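Local coordinates for protein nucleoside 2-deoxyribosyltransferase (Enterococcus faecalis, PDB 7M5H) that probably acts as a Rossmann-like nucleoside 2-deoxyribosyltransferase-family enzyme, perhaps hydrolysing the N-glycosidic bond of 5-hydroxymethyl-dUMP, at residues B[104-112]-B[126-134]; B[94-105]-B[139-150]. All coordinates share one frame; numbering follows the deposited sequence.

Interaction 1: residues B[104-112]-B[126-134]. With EDO (1,2-ethanediol), chain E.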
loop_
_atom_site.group_PDB
_atom_site.type_symbol
_atom_site.label_atom_id
_atom_site.label_comp_id
_atom_site.label_asym_id
_atom_site.label_seq_id
_atom_site.Cartn_x
_atom_site.Cartn_y
_atom_site.Cartn_z
ATOM N N TYR B 104 3.380 -15.629 6.520
ATOM C CA TYR B 104 3.661 -14.918 5.270
ATOM C C TYR B 104 3.585 -15.930 4.128
ATOM O O TYR B 104 4.566 -16.625 3.843
ATOM C CB TYR B 104 5.028 -14.243 5.329
ATOM C CG TYR B 104 5.490 -13.632 4.027
ATOM C CD1 TYR B 104 4.739 -12.653 3.390
ATOM C CD2 TYR B 104 6.688 -14.024 3.441
ATOM C CE1 TYR B 104 5.162 -12.088 2.202
ATOM C CE2 TYR B 104 7.119 -13.464 2.251
ATOM C CZ TYR B 104 6.352 -12.496 1.637
ATOM O OH TYR B 104 6.777 -11.936 0.455
ATOM N N THR B 105 2.429 -15.999 3.469
ATOM C CA THR B 105 2.150 -17.034 2.480
ATOM C C THR B 105 2.287 -16.564 1.038
ATOM O O THR B 105 2.021 -17.353 0.127
ATOM C CB THR B 105 0.736 -17.591 2.681
ATOM O OG1 THR B 105 -0.224 -16.567 2.394
ATOM C CG2 THR B 105 0.545 -18.071 4.107
ATOM N N ASP B 106 2.683 -15.311 0.808
ATOM C CA ASP B 106 2.699 -14.745 -0.539
ATOM C C ASP B 106 3.484 -15.629 -1.499
ATOM O O ASP B 106 4.663 -15.916 -1.274
ATOM C CB ASP B 106 3.294 -13.334 -0.498
ATOM C CG ASP B 106 3.027 -12.545 -1.770
ATOM O OD1 ASP B 106 3.398 -13.019 -2.863
ATOM O OD2 ASP B 106 2.437 -11.446 -1.675
ATOM N N SER B 107 2.819 -16.063 -2.573
ATOM C CA SER B 107 3.428 -16.997 -3.513
ATOM C C SER B 107 4.601 -16.389 -4.270
ATOM O O SER B 107 5.410 -17.134 -4.833
ATOM C CB SER B 107 2.380 -17.499 -4.506
ATOM O OG SER B 107 1.862 -16.432 -5.282
ATOM N N ARG B 108 4.711 -15.062 -4.300
ATOM C CA ARG B 108 5.815 -14.401 -4.984
ATOM C C ARG B 108 7.104 -14.406 -4.174
ATOM O O ARG B 108 8.095 -13.814 -4.614
ATOM C CB ARG B 108 5.426 -12.963 -5.338
ATOM C CG ARG B 108 4.332 -12.867 -6.393
ATOM C CD ARG B 108 3.747 -11.466 -6.461
ATOM N NE ARG B 108 3.114 -11.087 -5.202
ATOM C CZ ARG B 108 2.360 -10.005 -5.038
ATOM N NH1 ARG B 108 2.136 -9.189 -6.059
ATOM N NH2 ARG B 108 1.823 -9.741 -3.854
ATOM N N GLN B 109 7.120 -15.046 -3.005
ATOM C CA GLN B 109 8.354 -15.199 -2.248
ATOM C C GLN B 109 9.205 -16.357 -2.749
ATOM O O GLN B 109 10.368 -16.469 -2.348
ATOM C CB GLN B 109 8.044 -15.398 -0.761
ATOM C CG GLN B 109 7.523 -16.786 -0.412
ATOM C CD GLN B 109 7.057 -16.890 1.028
ATOM O OE1 GLN B 109 7.861 -17.067 1.942
ATOM N NE2 GLN B 109 5.750 -16.776 1.235
ATOM N N GLN B 110 8.659 -17.206 -3.612
ATOM C CA GLN B 110 9.354 -18.383 -4.105
ATOM C C GLN B 110 10.152 -18.055 -5.362
ATOM O O GLN B 110 9.885 -17.076 -6.063
ATOM C CB GLN B 110 8.357 -19.506 -4.399
ATOM C CG GLN B 110 7.388 -19.795 -3.262
ATOM C CD GLN B 110 8.075 -20.345 -2.026
ATOM O OE1 GLN B 110 9.171 -20.901 -2.102
ATOM N NE2 GLN B 110 7.429 -20.193 -0.875
ATOM N N GLY B 111 11.145 -18.896 -5.642
ATOM C CA GLY B 111 11.937 -18.751 -6.847
ATOM C C GLY B 111 13.404 -18.473 -6.595
ATOM O O GLY B 111 14.125 -18.058 -7.508
ATOM N N ALA B 112 13.862 -18.696 -5.361
ATOM C CA ALA B 112 15.272 -18.484 -5.048
ATOM C C ALA B 112 16.170 -19.438 -5.826
ATOM O O ALA B 112 17.340 -19.125 -6.075
ATOM C CB ALA B 112 15.506 -18.637 -3.546
ATOM N N GLU B 126 12.344 -5.636 -12.887
ATOM C CA GLU B 126 12.044 -7.024 -13.226
ATOM C C GLU B 126 12.102 -7.935 -12.004
ATOM O O GLU B 126 12.217 -9.155 -12.155
ATOM C CB GLU B 126 12.991 -7.543 -14.314
ATOM C CG GLU B 126 12.779 -6.923 -15.692
ATOM C CD GLU B 126 11.455 -7.317 -16.329
ATOM O OE1 GLU B 126 10.872 -8.344 -15.923
ATOM O OE2 GLU B 126 10.998 -6.595 -17.240
ATOM N N ASN B 127 12.019 -7.372 -10.800
ATOM C CA ASN B 127 12.054 -8.177 -9.585
ATOM C C ASN B 127 10.733 -8.913 -9.407
ATOM O O ASN B 127 9.674 -8.285 -9.296
ATOM C CB ASN B 127 12.336 -7.298 -8.369
ATOM C CG ASN B 127 12.227 -8.062 -7.063
ATOM O OD1 ASN B 127 12.532 -9.253 -7.003
ATOM N ND2 ASN B 127 11.778 -7.383 -6.013
ATOM N N GLN B 128 10.794 -10.240 -9.364
ATOM C CA GLN B 128 9.612 -11.068 -9.175
ATOM C C GLN B 128 9.386 -11.457 -7.721
ATOM O O GLN B 128 8.428 -12.178 -7.428
ATOM C CB GLN B 128 9.709 -12.331 -10.037
ATOM C CG GLN B 128 9.927 -12.047 -11.511
ATOM C CD GLN B 128 9.402 -13.153 -12.403
ATOM O OE1 GLN B 128 9.121 -14.258 -11.942
ATOM N NE2 GLN B 128 9.257 -12.856 -13.687
ATOM N N PHE B 129 10.233 -10.994 -6.806
ATOM C CA PHE B 129 10.159 -11.383 -5.405
ATOM C C PHE B 129 9.421 -10.311 -4.613
ATOM O O PHE B 129 9.869 -9.161 -4.547
ATOM C CB PHE B 129 11.557 -11.621 -4.835
ATOM C CG PHE B 129 12.279 -12.769 -5.482
ATOM C CD1 PHE B 129 12.060 -14.069 -5.054
ATOM C CD2 PHE B 129 13.162 -12.553 -6.526
ATOM C CE1 PHE B 129 12.716 -15.131 -5.651
ATOM C CE2 PHE B 129 13.822 -13.611 -7.126
ATOM C CZ PHE B 129 13.598 -14.902 -6.688
ATOM N N HIS B 130 8.288 -10.693 -4.027
ATOM C CA HIS B 130 7.520 -9.788 -3.184
ATOM C C HIS B 130 8.379 -9.289 -2.025
ATOM O O HIS B 130 9.268 -9.989 -1.534
ATOM C CB HIS B 130 6.268 -10.501 -2.667
ATOM C CG HIS B 130 5.410 -9.662 -1.775
ATOM N ND1 HIS B 130 5.424 -9.783 -0.402
ATOM C CD2 HIS B 130 4.500 -8.700 -2.059
ATOM C CE1 HIS B 130 4.566 -8.927 0.122
ATOM N NE2 HIS B 130 3.991 -8.258 -0.862
ATOM N N TYR B 131 8.115 -8.057 -1.596
ATOM C CA TYR B 131 8.941 -7.378 -0.609
ATOM C C TYR B 131 8.158 -7.109 0.669
ATOM O O TYR B 131 7.009 -6.658 0.626
ATOM C CB TYR B 131 9.490 -6.055 -1.161
ATOM C CG TYR B 131 10.211 -5.219 -0.122
ATOM C CD1 TYR B 131 11.538 -5.471 0.201
ATOM C CD2 TYR B 131 9.562 -4.181 0.535
ATOM C CE1 TYR B 131 12.199 -4.712 1.152
ATOM C CE2 TYR B 131 10.212 -3.420 1.487
ATOM C CZ TYR B 131 11.530 -3.687 1.792
ATOM O OH TYR B 131 12.177 -2.927 2.740
ATOM N N LEU B 132 8.800 -7.386 1.803
ATOM C CA LEU B 132 8.316 -7.022 3.127
ATOM C C LEU B 132 9.316 -6.066 3.761
ATOM O O LEU B 132 10.529 -6.267 3.644
ATOM C CB LEU B 132 8.156 -8.251 4.033
ATOM C CG LEU B 132 7.211 -9.390 3.652
ATOM C CD1 LEU B 132 7.553 -10.630 4.467
ATOM C CD2 LEU B 132 5.767 -8.985 3.882
ATOM N N ASN B 133 8.812 -5.034 4.435
ATOM C CA ASN B 133 9.697 -4.115 5.141
ATOM C C ASN B 133 10.535 -4.885 6.154
ATOM O O ASN B 133 9.997 -5.522 7.065
ATOM C CB ASN B 133 8.891 -3.017 5.833
ATOM C CG ASN B 133 9.776 -1.948 6.443
ATOM O OD1 ASN B 133 10.290 -2.109 7.550
ATOM N ND2 ASN B 133 9.968 -0.850 5.718
ATOM N N LEU B 134 11.856 -4.835 5.985
ATOM C CA LEU B 134 12.745 -5.688 6.761
ATOM C C LEU B 134 12.938 -5.211 8.193
ATOM O O LEU B 134 13.427 -5.985 9.022
ATOM C CB LEU B 134 14.101 -5.800 6.065
ATOM C CG LEU B 134 14.056 -6.560 4.739
ATOM C CD1 LEU B 134 15.443 -6.687 4.149
ATOM C CD2 LEU B 134 13.424 -7.928 4.936
HETATM C C1 EDO E . 15.143 -0.459 5.619
HETATM O O1 EDO E . 15.918 -1.521 5.054
HETATM C C2 EDO E . 13.769 -0.990 6.013
HETATM O O2 EDO E . 13.033 0.040 6.682
HETATM O O HOH W 1 9.520 -12.236 0.072
HETATM O O HOH W 2 8.785 -14.869 -7.310
#

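Interaction 2: residues B[94-105]-B[139-150]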
loop_
_atom_site.group_PDB
_atom_site.type_symbol
_atom_site.label_atom_id
_atom_site.label_comp_id
_atom_site.label_asym_id
_atom_site.label_seq_id
_atom_site.Cartn_x
_atom_site.Cartn_y
_atom_site.Cartn_z
ATOM N N TYR B 94 7.414 -6.145 20.488
ATOM C CA TYR B 94 8.858 -6.303 20.636
ATOM C C TYR B 94 9.375 -5.512 21.830
ATOM O O TYR B 94 10.132 -6.035 22.656
ATOM C CB TYR B 94 9.581 -5.872 19.359
ATOM C CG TYR B 94 11.081 -5.805 19.543
ATOM C CD1 TYR B 94 11.855 -6.957 19.503
ATOM C CD2 TYR B 94 11.721 -4.592 19.783
ATOM C CE1 TYR B 94 13.224 -6.904 19.686
ATOM C CE2 TYR B 94 13.090 -4.532 19.969
ATOM C CZ TYR B 94 13.836 -5.691 19.918
ATOM O OH TYR B 94 15.199 -5.639 20.100
ATOM N N ALA B 95 8.977 -4.242 21.935
ATOM C CA ALA B 95 9.481 -3.395 23.010
ATOM C C ALA B 95 9.041 -3.899 24.379
ATOM O O ALA B 95 9.743 -3.684 25.372
ATOM C CB ALA B 95 9.026 -1.953 22.798
ATOM N N LYS B 96 7.896 -4.570 24.452
ATOM C CA LYS B 96 7.420 -5.151 25.701
ATOM C C LYS B 96 7.902 -6.579 25.913
ATOM O O LYS B 96 7.616 -7.164 26.962
ATOM C CB LYS B 96 5.890 -5.111 25.751
ATOM C CG LYS B 96 5.315 -3.709 25.848
ATOM C CD LYS B 96 5.733 -3.030 27.143
ATOM C CE LYS B 96 5.105 -1.652 27.270
ATOM N NZ LYS B 96 5.481 -0.985 28.547
ATOM N N GLY B 97 8.624 -7.152 24.952
ATOM C CA GLY B 97 9.147 -8.494 25.112
ATOM C C GLY B 97 8.155 -9.605 24.864
ATOM O O GLY B 97 8.355 -10.719 25.357
ATOM N N ILE B 98 7.091 -9.343 24.114
ATOM C CA ILE B 98 6.083 -10.349 23.803
ATOM C C ILE B 98 6.461 -10.998 22.472
ATOM O O ILE B 98 6.531 -10.289 21.456
ATOM C CB ILE B 98 4.679 -9.738 23.739
ATOM C CG1 ILE B 98 4.302 -9.141 25.099
ATOM C CG2 ILE B 98 3.661 -10.780 23.307
ATOM C CD1 ILE B 98 2.981 -8.403 25.103
ATOM N N PRO B 99 6.711 -12.305 22.433
ATOM C CA PRO B 99 7.153 -12.934 21.181
ATOM C C PRO B 99 6.081 -12.874 20.104
ATOM O O PRO B 99 4.882 -12.805 20.385
ATOM C CB PRO B 99 7.448 -14.382 21.595
ATOM C CG PRO B 99 6.647 -14.595 22.843
ATOM C CD PRO B 99 6.630 -13.268 23.544
ATOM N N VAL B 100 6.535 -12.903 18.851
ATOM C CA VAL B 100 5.662 -12.769 17.689
ATOM C C VAL B 100 5.960 -13.905 16.720
ATOM O O VAL B 100 7.111 -14.085 16.304
ATOM C CB VAL B 100 5.839 -11.412 16.987
ATOM C CG1 VAL B 100 4.963 -11.343 15.746
ATOM C CG2 VAL B 100 5.521 -10.269 17.939
ATOM N N VAL B 101 4.929 -14.664 16.357
ATOM C CA VAL B 101 5.010 -15.672 15.304
ATOM C C VAL B 101 4.181 -15.175 14.129
ATOM O O VAL B 101 2.961 -15.012 14.247
ATOM C CB VAL B 101 4.519 -17.046 15.788
ATOM C CG1 VAL B 101 4.550 -18.048 14.645
ATOM C CG2 VAL B 101 5.371 -17.534 16.949
ATOM N N ALA B 102 4.838 -14.932 12.998
ATOM C CA ALA B 102 4.208 -14.297 11.851
ATOM C C ALA B 102 4.016 -15.288 10.708
ATOM O O ALA B 102 4.825 -16.199 10.507
ATOM C CB ALA B 102 5.036 -13.106 11.362
ATOM N N LEU B 103 2.938 -15.087 9.954
ATOM C CA LEU B 103 2.601 -15.914 8.802
ATOM C C LEU B 103 2.703 -15.081 7.530
ATOM O O LEU B 103 2.165 -13.972 7.464
ATOM C CB LEU B 103 1.194 -16.496 8.938
ATOM C CG LEU B 103 0.717 -17.335 7.751
ATOM C CD1 LEU B 103 1.538 -18.612 7.632
ATOM C CD2 LEU B 103 -0.763 -17.654 7.872
ATOM N N TYR B 104 3.380 -15.629 6.520
ATOM C CA TYR B 104 3.661 -14.918 5.270
ATOM C C TYR B 104 3.585 -15.930 4.128
ATOM O O TYR B 104 4.566 -16.625 3.843
ATOM C CB TYR B 104 5.028 -14.243 5.329
ATOM C CG TYR B 104 5.490 -13.632 4.027
ATOM C CD1 TYR B 104 4.739 -12.653 3.390
ATOM C CD2 TYR B 104 6.688 -14.024 3.441
ATOM C CE1 TYR B 104 5.162 -12.088 2.202
ATOM C CE2 TYR B 104 7.119 -13.464 2.251
ATOM C CZ TYR B 104 6.352 -12.496 1.637
ATOM O OH TYR B 104 6.777 -11.936 0.455
ATOM N N THR B 105 2.429 -15.999 3.469
ATOM C CA THR B 105 2.150 -17.034 2.480
ATOM C C THR B 105 2.287 -16.564 1.038
ATOM O O THR B 105 2.021 -17.353 0.127
ATOM C CB THR B 105 0.736 -17.591 2.681
ATOM O OG1 THR B 105 -0.224 -16.567 2.394
ATOM C CG2 THR B 105 0.545 -18.071 4.107
ATOM N N LEU B 139 12.132 -7.222 13.731
ATOM C CA LEU B 139 11.582 -7.190 15.085
ATOM C C LEU B 139 10.931 -8.519 15.446
ATOM O O LEU B 139 11.003 -8.964 16.597
ATOM C CB LEU B 139 10.574 -6.048 15.218
ATOM C CG LEU B 139 11.120 -4.621 15.139
ATOM C CD1 LEU B 139 10.007 -3.607 15.343
ATOM C CD2 LEU B 139 12.223 -4.413 16.163
ATOM N N ILE B 140 10.293 -9.168 14.470
ATOM C CA ILE B 140 9.687 -10.474 14.709
ATOM C C ILE B 140 10.759 -11.512 15.011
ATOM O O ILE B 140 10.707 -12.202 16.036
ATOM C CB ILE B 140 8.832 -10.896 13.502
ATOM C CG1 ILE B 140 7.749 -9.851 13.217
ATOM C CG2 ILE B 140 8.224 -12.270 13.738
ATOM C CD1 ILE B 140 7.037 -10.063 11.901
ATOM N N LYS B 141 11.743 -11.644 14.117
ATOM C CA LYS B 141 12.750 -12.689 14.259
ATOM C C LYS B 141 13.653 -12.479 15.467
ATOM O O LYS B 141 14.282 -13.440 15.924
ATOM C CB LYS B 141 13.602 -12.778 12.992
ATOM C CG LYS B 141 12.812 -13.024 11.717
ATOM C CD LYS B 141 13.747 -13.354 10.567
ATOM C CE LYS B 141 12.979 -13.707 9.305
ATOM N NZ LYS B 141 13.899 -14.212 8.249
ATOM N N LEU B 142 13.741 -11.253 15.988
ATOM C CA LEU B 142 14.560 -11.018 17.173
ATOM C C LEU B 142 13.991 -11.718 18.401
ATOM O O LEU B 142 14.725 -11.978 19.360
ATOM C CB LEU B 142 14.701 -9.514 17.429
ATOM C CG LEU B 142 15.729 -8.796 16.550
ATOM C CD1 LEU B 142 15.621 -7.285 16.681
ATOM C CD2 LEU B 142 17.131 -9.265 16.899
ATOM N N ASN B 143 12.693 -12.030 18.391
ATOM C CA ASN B 143 12.022 -12.763 19.453
ATOM C C ASN B 143 10.759 -13.364 18.834
ATOM O O ASN B 143 9.631 -12.923 19.065
ATOM C CB ASN B 143 11.696 -11.871 20.652
ATOM C CG ASN B 143 11.110 -12.646 21.819
ATOM O OD1 ASN B 143 11.400 -13.828 22.020
ATOM N ND2 ASN B 143 10.294 -11.969 22.610
ATOM N N GLY B 144 10.960 -14.371 18.012
ATOM C CA GLY B 144 9.876 -15.057 17.345
ATOM C C GLY B 144 10.363 -15.671 16.045
ATOM O O GLY B 144 11.517 -16.080 15.934
ATOM N N ARG B 145 9.463 -15.710 15.069
ATOM C CA ARG B 145 9.726 -16.458 13.854
ATOM C C ARG B 145 8.706 -16.061 12.801
ATOM O O ARG B 145 7.571 -15.697 13.125
ATOM C CB ARG B 145 9.658 -17.964 14.129
ATOM C CG ARG B 145 9.975 -18.877 12.955
ATOM C CD ARG B 145 9.531 -20.303 13.271
ATOM N NE ARG B 145 10.622 -21.276 13.223
ATOM C CZ ARG B 145 10.648 -22.333 12.415
ATOM N NH1 ARG B 145 11.681 -23.166 12.441
ATOM N NH2 ARG B 145 9.637 -22.566 11.588
ATOM N N VAL B 146 9.133 -16.111 11.543
ATOM C CA VAL B 146 8.258 -15.933 10.392
ATOM C C VAL B 146 8.170 -17.265 9.660
ATOM O O VAL B 146 9.196 -17.845 9.287
ATOM C CB VAL B 146 8.768 -14.828 9.452
ATOM C CG1 VAL B 146 7.809 -14.646 8.283
ATOM C CG2 VAL B 146 8.960 -13.519 10.207
ATOM N N VAL B 147 6.945 -17.744 9.447
ATOM C CA VAL B 147 6.706 -18.983 8.721
ATOM C C VAL B 147 5.937 -18.659 7.447
ATOM O O VAL B 147 5.330 -17.594 7.310
ATOM C CB VAL B 147 5.944 -20.018 9.572
ATOM C CG1 VAL B 147 6.766 -20.410 10.789
ATOM C CG2 VAL B 147 4.591 -19.466 9.989
ATOM N N SER B 148 5.968 -19.602 6.504
ATOM C CA SER B 148 5.376 -19.400 5.187
ATOM C C SER B 148 4.204 -20.332 4.903
ATOM O O SER B 148 3.694 -20.339 3.777
ATOM C CB SER B 148 6.443 -19.563 4.099
ATOM O OG SER B 148 7.013 -20.859 4.142
ATOM N N SER B 149 3.761 -21.114 5.883
ATOM C CA SER B 149 2.632 -22.009 5.674
ATOM C C SER B 149 1.820 -22.105 6.956
ATOM O O SER B 149 2.329 -21.886 8.058
ATOM C CB SER B 149 3.087 -23.404 5.227
ATOM O OG SER B 149 3.754 -24.084 6.276
ATOM N N GLU B 150 0.538 -22.438 6.791
ATOM C CA GLU B 150 -0.334 -22.629 7.944
ATOM C C GLU B 150 0.092 -23.835 8.771
ATOM O O GLU B 150 -0.062 -23.830 9.998
ATOM C CB GLU B 150 -1.783 -22.781 7.480
ATOM C CG GLU B 150 -2.261 -21.646 6.582
ATOM C CD GLU B 150 -3.605 -21.932 5.939
ATOM O OE1 GLU B 150 -4.185 -23.001 6.222
ATOM O OE2 GLU B 150 -4.080 -21.089 5.147
HETATM O O HOH W 3 10.878 -8.646 22.327
HETATM O O HOH W 4 9.035 -9.705 20.848
#

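Interaction 1: residues B[104-112]-B[126-134]
The phenol oxygen of Y104 meets the imidazole of H130 edge to edge, with OH 2.7 Å from ND1 of H130; either atom could carry the shared proton. A water takes up the same hydroxyl and donates to the carbonyl O of H130, which also accepts from N127 ND2 of the second subunit. NE2 of H130 makes a weak bond to the carbonyl of G79, leaving both ring nitrogens with partners. With its CG trans to the backbone N (chi1 179°), H130 brings its ring beside that hydroxyl and against the carboxylate of D106, stacked at 16° between planes, OD2 3.4 Å above the ring centre. That carboxylate is held in turn by R108: NE and NH2 reach one oxygen each on their syn lone pairs, side-on and in the guanidinium plane, NH2 standing 2.8 Å from OD2 of D106. The anti lone pair of D106 OD1 receives R108 N, an Asx turn that opens the short 3-10 segment 107-109 in the loop following strand 100-103. Q109 NE2 bridges the carbonyls of Y104 and D106. Backbone pairing between the segments comes from H130 N, which donates to R108 O over 3.2 Å. L132, approaching the Y104 ring from the face away from D106 N, sets CD1 3.4 Å from its centroid. The F129 ring turns its edge to the G111 backbone, CZ lying 3.3 Å from G111 O.

Interaction 2: residues B[94-105]-B[139-150]
R145 O receives the N-H of A102 at 2.8 Å, one rung of a parallel ladder between strands 100-103 and 144-147. R145 N donates back to V100 O, and A102 O takes V147 N at 2.8 Å, so A102 bonds through both its N and O while V100 N and Y104 N extend the pairing at the two ends. Flanking CA-H...O contacts include G144 CA to V100 O at 3.1 Å. One face of the ladder carries V100, A102 and V146. There I140, on helix 134-141, lays CG2 on V100 and CD1 on the methyl of A102, 3.7 Å from CB. The other face carries V101, L103 and V147, covered by helices 16-30 and 150-159; L103 sends CD1 to 3.4 Å from S149 O. Between the helices that precede the two strands, CD2 of L139 sits over a face of the Y94 ring, 3.8 Å from its centroid, and L142 CB meets CE1 of Y94 obliquely. With CG anti to the backbone N (chi1 -175°), N143 lies alongside P99 and directs ND2 to a water 3.1 Å away that donates to I98 O. Parallel strands, each entered from a helix and covered by helices on both faces, are characteristic of the Rossmann-like alpha/beta fold.

The two contacts have centres about 17 Å apart and share Y104 and T105, where strand 100-103 runs out into the loop. Along the chain, interaction 1 falls between the two halves of interaction 2: the excursion that leaves the sheet after residue 103 carries loop 104-112, helix 115-120 and loop 126-134, then returns through helix 134-141 to edge strand 144-147. Interaction 2 thus belongs to the body of the five-stranded parallel sheet, whereas interaction 1 ties together the stem of a projecting arm. Q109 OE1 of interaction 1 packs 3.6 Å from S148 CB of interaction 2. The arm packs against the second and third subunits, and T105 bonds Q16 of the third, placing the strand-to-arm transition at a subunit interface.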